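Long-range contacts in hypothetical protein Atu2684 (Agrobacterium tumefaciens, PDB 2AXO), which is of unknown function but, as a thioredoxin-clan protein with a two-cysteine disulfide motif, may take part in thiol-disulfide chemistry: residues 78-83 and 113-118; 177-182 and 233-238. All coordinates share one frame; numbering follows the deposited sequence.

Interaction 1: 78-83 and 113-118; sequences YHVDYW and VYTPQA
Trp83 and Thr115 meet beside the cis-proline turn of a thioredoxin-like fold, where the peptide bond between Thr115 and Pro116 is cis and the side chains of both Trp83 and Thr115 touch Cys54 of the Cys54-Cys57 disulfide. A threonine suits this place because its two branches do different work. CG2 is the apolar branch: it meets Val80 CG2 tip to tip at 3.8 Å and lies 3.2 Å from Tyr82 OH, a close approach. Val80 CG2 also sits over the centre of the Tyr82 ring, so these three side chains form one small cluster, joined by Val113 CG2, 4.0 Å from Tyr82 CE2. The phenol hydroxyl is hydrogen-bonded to Gln101 OE1, while Gln101 NE2 serves Tyr114 O and Gln117 OE1; this one amide of helix 95-107 thus ties both segments. The second subunit adds Asn111, whose ND2 binds Thr115 O, and an antiparallel ladder with Val113 and Tyr114. The polar branch of Thr115 is held between its own backbone N and carbonyl carbon (chi1 51°) and accepts the indole N-H: Trp83 NE1 to Thr115 OG1 is 2.7 Å, bent to 135° at the hydrogen, with the oxygen 26° out of the ring plane.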
loop_
_atom_site.group_PDB
_atom_site.type_symbol
_atom_site.label_atom_id
_atom_site.label_comp_id
_atom_site.label_asym_id
_atom_site.label_seq_id
_atom_site.Cartn_x
_atom_site.Cartn_y
_atom_site.Cartn_z
ATOM N N TYR A 78 6.629 12.238 -3.149
ATOM C CA TYR A 78 6.765 10.817 -3.456
ATOM C C TYR A 78 5.467 10.286 -4.053
ATOM O O TYR A 78 4.487 10.090 -3.333
ATOM C CB TYR A 78 7.061 9.990 -2.202
ATOM C CG TYR A 78 8.374 10.292 -1.521
ATOM C CD1 TYR A 78 8.484 11.346 -0.616
ATOM C CD2 TYR A 78 9.503 9.508 -1.762
ATOM C CE1 TYR A 78 9.686 11.610 0.034
ATOM C CE2 TYR A 78 10.710 9.765 -1.119
ATOM C CZ TYR A 78 10.794 10.815 -0.223
ATOM O OH TYR A 78 11.981 11.082 0.414
ATOM N N HIS A 79 5.454 10.041 -5.357
ATOM C CA HIS A 79 4.253 9.514 -5.993
ATOM C C HIS A 79 4.107 8.031 -5.676
ATOM O O HIS A 79 4.998 7.235 -5.979
ATOM C CB HIS A 79 4.313 9.724 -7.507
ATOM C CG HIS A 79 4.102 11.146 -7.927
ATOM N ND1 HIS A 79 5.002 12.149 -7.641
ATOM C CD2 HIS A 79 3.088 11.732 -8.607
ATOM C CE1 HIS A 79 4.553 13.293 -8.130
ATOM N NE2 HIS A 79 3.394 13.067 -8.719
ATOM N N VAL A 80 2.985 7.669 -5.059
ATOM C CA VAL A 80 2.711 6.279 -4.693
ATOM C C VAL A 80 2.099 5.517 -5.866
ATOM O O VAL A 80 1.513 6.114 -6.768
ATOM C CB VAL A 80 1.762 6.204 -3.475
ATOM C CG1 VAL A 80 2.447 6.817 -2.264
ATOM C CG2 VAL A 80 0.455 6.930 -3.775
ATOM N N ASP A 81 2.229 4.195 -5.856
ATOM C CA ASP A 81 1.704 3.401 -6.960
ATOM C C ASP A 81 0.313 2.818 -6.756
ATOM O O ASP A 81 -0.265 2.263 -7.689
ATOM C CB ASP A 81 2.682 2.266 -7.299
ATOM C CG ASP A 81 2.772 1.221 -6.202
ATOM O OD1 ASP A 81 2.203 1.434 -5.109
ATOM O OD2 ASP A 81 3.420 0.179 -6.430
ATOM N N TYR A 82 -0.249 2.958 -5.562
ATOM C CA TYR A 82 -1.556 2.368 -5.335
ATOM C C TYR A 82 -2.773 3.115 -5.875
ATOM O O TYR A 82 -3.902 2.862 -5.458
ATOM C CB TYR A 82 -1.733 2.033 -3.849
ATOM C CG TYR A 82 -1.495 3.150 -2.861
ATOM C CD1 TYR A 82 -2.427 4.171 -2.695
ATOM C CD2 TYR A 82 -0.391 3.122 -2.013
ATOM C CE1 TYR A 82 -2.274 5.130 -1.696
ATOM C CE2 TYR A 82 -0.223 4.071 -1.016
ATOM C CZ TYR A 82 -1.168 5.067 -0.856
ATOM O OH TYR A 82 -1.033 5.973 0.168
ATOM N N TRP A 83 -2.541 4.020 -6.818
ATOM C CA TRP A 83 -3.629 4.762 -7.440
ATOM C C TRP A 83 -3.645 4.467 -8.930
ATOM O O TRP A 83 -4.440 5.031 -9.683
ATOM C CB TRP A 83 -3.478 6.268 -7.213
ATOM C CG TRP A 83 -3.903 6.697 -5.856
ATOM C CD1 TRP A 83 -3.094 7.012 -4.800
ATOM C CD2 TRP A 83 -5.248 6.840 -5.391
ATOM N NE1 TRP A 83 -3.854 7.344 -3.707
ATOM C CE2 TRP A 83 -5.180 7.249 -4.042
ATOM C CE3 TRP A 83 -6.505 6.662 -5.983
ATOM C CZ2 TRP A 83 -6.326 7.490 -3.271
ATOM C CZ3 TRP A 83 -7.646 6.898 -5.217
ATOM C CH2 TRP A 83 -7.546 7.308 -3.876
ATOM N N VAL A 113 -2.280 3.581 5.463
ATOM C CA VAL A 113 -1.703 4.703 4.733
ATOM C C VAL A 113 -2.819 5.397 3.962
ATOM O O VAL A 113 -3.873 4.810 3.701
ATOM C CB VAL A 113 -0.625 4.254 3.705
ATOM C CG1 VAL A 113 0.589 3.685 4.421
ATOM C CG2 VAL A 113 -1.216 3.226 2.744
ATOM N N TYR A 114 -2.581 6.650 3.598
ATOM C CA TYR A 114 -3.557 7.419 2.846
ATOM C C TYR A 114 -2.823 8.500 2.066
ATOM O O TYR A 114 -1.639 8.744 2.294
ATOM C CB TYR A 114 -4.570 8.081 3.792
ATOM C CG TYR A 114 -3.980 9.128 4.721
ATOM C CD1 TYR A 114 -3.473 8.780 5.974
ATOM C CD2 TYR A 114 -3.911 10.463 4.333
ATOM C CE1 TYR A 114 -2.912 9.746 6.817
ATOM C CE2 TYR A 114 -3.351 11.430 5.163
ATOM C CZ TYR A 114 -2.854 11.069 6.400
ATOM O OH TYR A 114 -2.299 12.033 7.216
ATOM N N THR A 115 -3.518 9.125 1.126
ATOM C CA THR A 115 -2.944 10.227 0.356
ATOM C C THR A 115 -4.023 11.296 0.277
ATOM O O THR A 115 -5.205 10.982 0.182
ATOM C CB THR A 115 -2.536 9.820 -1.092
ATOM O OG1 THR A 115 -3.629 9.156 -1.733
ATOM C CG2 THR A 115 -1.308 8.920 -1.084
ATOM N N PRO A 116 -3.631 12.577 0.343
ATOM C CA PRO A 116 -2.254 13.049 0.492
ATOM C C PRO A 116 -1.807 13.067 1.952
ATOM O O PRO A 116 -2.530 13.551 2.830
ATOM C CB PRO A 116 -2.308 14.447 -0.117
ATOM C CG PRO A 116 -3.673 14.909 0.274
ATOM C CD PRO A 116 -4.540 13.697 0.032
ATOM N N GLN A 117 -0.616 12.535 2.203
ATOM C CA GLN A 117 -0.064 12.484 3.547
ATOM C C GLN A 117 1.316 13.119 3.573
ATOM O O GLN A 117 2.182 12.773 2.772
ATOM C CB GLN A 117 0.056 11.036 4.023
ATOM C CG GLN A 117 0.732 10.904 5.381
ATOM C CD GLN A 117 0.910 9.462 5.810
ATOM O OE1 GLN A 117 1.586 8.683 5.141
ATOM N NE2 GLN A 117 0.311 9.102 6.937
ATOM N N ALA A 118 1.521 14.055 4.491
ATOM C CA ALA A 118 2.818 14.692 4.599
ATOM C C ALA A 118 3.496 14.213 5.874
ATOM O O ALA A 118 2.878 14.156 6.939
ATOM C CB ALA A 118 2.671 16.212 4.612
#

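Interaction 2: 177-182 and 233-238; sequences AYFTRE and GCAVLL
Ala177, Tyr178 and Phe179 run antiparallel to Gly233, Cys234 and Ala235 as the two central strands of a four-stranded antiparallel sheet, with strand directions 152° apart. Backbone hydrogen bonds carry the pairing. At the hydrogen-bonded pair of Ala177 with Ala235, each N donates to the other's O; Ala177 N to Ala235 O is 2.9 Å. Phe179 and Gly233 form the next such pair, and Phe179 N to Gly233 O, also 2.9 Å, is nearly straight at 176°. The non-hydrogen-bonded pair between them, Tyr178 with Cys234, draws the backbones close, and Cys234 CA makes a C-H...O contact of 3.1 Å with Ala177 O.

Aromatic contact centres on the Gly233-Cys234 peptide. Phe179 CG lies between its own backbone N and carbonyl carbon (chi1 57°), which starts the ring across the neighbouring strand. One face then covers the peptide, with Gly233 C over the ring centre, Gly233 CA 4.0 Å from the centroid in a CH-pi contact, and Phe179 CE1 3.4 Å from Cys234 N. Glycine suits the place because, lacking a side chain, it lets the ring lie directly on the main chain; this is the cross-strand pairing known as aromatic rescue of glycine. Apolar side-chain contacts are lighter: Tyr178 CD1 meets Cys234 CB at 3.9 Å, and Phe179 CE1 comes within 4.3 Å of Ala235 CB.

The sheet is covered on both faces. Tyr178 and Cys234 pack on Val229 of helix 223-229, and Lys228 makes a cation-pi contact with the Tyr178 ring. On the other face Phe179 and Ala235 rest on Leu76 of strand 74-79, and Ala235 also touches Val74. Strands 196-212 and 247-257 flank the pair, His201 of the former stacking on Phe179.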
loop_
_atom_site.group_PDB
_atom_site.type_symbol
_atom_site.label_atom_id
_atom_site.label_comp_id
_atom_site.label_asym_id
_atom_site.label_seq_id
_atom_site.Cartn_x
_atom_site.Cartn_y
_atom_site.Cartn_z
ATOM N N ALA A 177 17.683 11.538 -1.793
ATOM C CA ALA A 177 16.462 11.366 -2.562
ATOM C C ALA A 177 16.610 12.199 -3.828
ATOM O O ALA A 177 16.751 13.425 -3.770
ATOM C CB ALA A 177 15.249 11.830 -1.754
ATOM N N TYR A 178 16.604 11.521 -4.970
ATOM C CA TYR A 178 16.753 12.182 -6.260
ATOM C C TYR A 178 15.383 12.536 -6.816
ATOM O O TYR A 178 14.459 11.730 -6.765
ATOM C CB TYR A 178 17.485 11.248 -7.227
ATOM C CG TYR A 178 18.863 10.841 -6.744
ATOM C CD1 TYR A 178 19.968 11.670 -6.947
ATOM C CD2 TYR A 178 19.058 9.636 -6.066
ATOM C CE1 TYR A 178 21.242 11.309 -6.489
ATOM C CE2 TYR A 178 20.325 9.264 -5.600
ATOM C CZ TYR A 178 21.408 10.104 -5.815
ATOM O OH TYR A 178 22.651 9.742 -5.348
ATOM N N PHE A 179 15.249 13.747 -7.345
ATOM C CA PHE A 179 13.975 14.170 -7.902
ATOM C C PHE A 179 14.137 15.022 -9.142
ATOM O O PHE A 179 15.229 15.521 -9.446
ATOM C CB PHE A 179 13.168 14.969 -6.864
ATOM C CG PHE A 179 13.891 16.172 -6.328
ATOM C CD1 PHE A 179 14.544 16.111 -5.100
ATOM C CD2 PHE A 179 13.939 17.362 -7.060
ATOM C CE1 PHE A 179 15.239 17.212 -4.603
ATOM C CE2 PHE A 179 14.631 18.472 -6.577
ATOM C CZ PHE A 179 15.283 18.398 -5.344
ATOM N N THR A 180 13.038 15.155 -9.871
ATOM C CA THR A 180 13.003 16.006 -11.039
ATOM C C THR A 180 12.525 17.313 -10.423
ATOM O O THR A 180 11.769 17.309 -9.454
ATOM C CB THR A 180 11.977 15.508 -12.093
ATOM O OG1 THR A 180 10.684 15.360 -11.482
ATOM C CG2 THR A 180 12.419 14.169 -12.669
ATOM N N ARG A 181 12.994 18.428 -10.958
ATOM C CA ARG A 181 12.612 19.732 -10.444
ATOM C C ARG A 181 11.124 19.964 -10.691
ATOM O O ARG A 181 10.350 20.171 -9.756
ATOM C CB ARG A 181 13.458 20.798 -11.134
ATOM C CG ARG A 181 13.047 22.219 -10.869
ATOM C CD ARG A 181 13.195 22.596 -9.416
ATOM N NE ARG A 181 13.191 24.047 -9.286
ATOM C CZ ARG A 181 13.095 24.696 -8.137
ATOM N NH1 ARG A 181 12.991 24.019 -6.996
ATOM N NH2 ARG A 181 13.106 26.020 -8.133
ATOM N N GLU A 182 10.729 19.924 -11.959
ATOM C CA GLU A 182 9.334 20.100 -12.340
ATOM C C GLU A 182 9.012 19.159 -13.493
ATOM O O GLU A 182 9.737 19.116 -14.480
ATOM C CB GLU A 182 9.064 21.540 -12.771
ATOM C CG GLU A 182 7.607 21.790 -13.105
ATOM C CD GLU A 182 7.378 22.077 -14.570
ATOM O OE1 GLU A 182 7.722 23.196 -15.015
ATOM O OE2 GLU A 182 6.859 21.185 -15.277
ATOM N N GLY A 233 17.266 17.512 -9.037
ATOM C CA GLY A 233 17.986 17.833 -7.827
ATOM C C GLY A 233 17.964 16.654 -6.890
ATOM O O GLY A 233 17.541 15.556 -7.256
ATOM N N CYS A 234 18.432 16.877 -5.671
ATOM C CA CYS A 234 18.421 15.820 -4.685
ATOM C C CYS A 234 18.326 16.471 -3.321
ATOM O O CYS A 234 18.621 17.657 -3.157
ATOM C CB CYS A 234 19.688 14.954 -4.791
ATOM S SG CYS A 234 21.219 15.671 -4.147
ATOM N N ALA A 235 17.874 15.690 -2.356
ATOM C CA ALA A 235 17.755 16.152 -0.992
ATOM C C ALA A 235 18.579 15.177 -0.179
ATOM O O ALA A 235 18.482 13.968 -0.384
ATOM C CB ALA A 235 16.295 16.109 -0.549
ATOM N N VAL A 236 19.420 15.700 0.706
ATOM C CA VAL A 236 20.227 14.853 1.572
ATOM C C VAL A 236 19.492 14.858 2.898
ATOM O O VAL A 236 19.226 15.918 3.462
ATOM C CB VAL A 236 21.647 15.423 1.790
ATOM C CG1 VAL A 236 22.391 14.580 2.826
ATOM C CG2 VAL A 236 22.421 15.427 0.469
ATOM N N LEU A 237 19.146 13.676 3.386
ATOM C CA LEU A 237 18.426 13.564 4.641
ATOM C C LEU A 237 19.265 12.769 5.631
ATOM O O LEU A 237 19.607 11.617 5.366
ATOM C CB LEU A 237 17.082 12.858 4.421
ATOM C CG LEU A 237 16.149 13.437 3.347
ATOM C CD1 LEU A 237 14.919 12.554 3.200
ATOM C CD2 LEU A 237 15.739 14.868 3.714
ATOM N N LEU A 238 19.629 13.385 6.755
ATOM C CA LEU A 238 20.403 12.666 7.767
ATOM C C LEU A 238 19.310 12.056 8.630
ATOM O O LEU A 238 18.807 12.687 9.564
ATOM C CB LEU A 238 21.268 13.628 8.582
ATOM C CG LEU A 238 22.255 12.972 9.561
ATOM C CD1 LEU A 238 23.236 12.071 8.811
ATOM C CD2 LEU A 238 22.999 14.063 10.305
#

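Following the chain, interaction 1 comes first: it closes a loop over the 29 residues between its two segments, helix 95-107 among them. Interaction 2 opens later and closes a 50-residue loop that contains strands 196-212 and 217-221 and helix 223-229. The two loops therefore follow in series, neither enclosing nor crossing the other. Their centres are 18 Å apart, yet they touch where Tyr78 OH packs 4.0 Å from Ala177 CB. Strand 74-79 is the common element: the chain leaving its end makes interaction 1 beside the thioredoxin-like sheet, while its side chains face the antiparallel sheet that interaction 2 holds together.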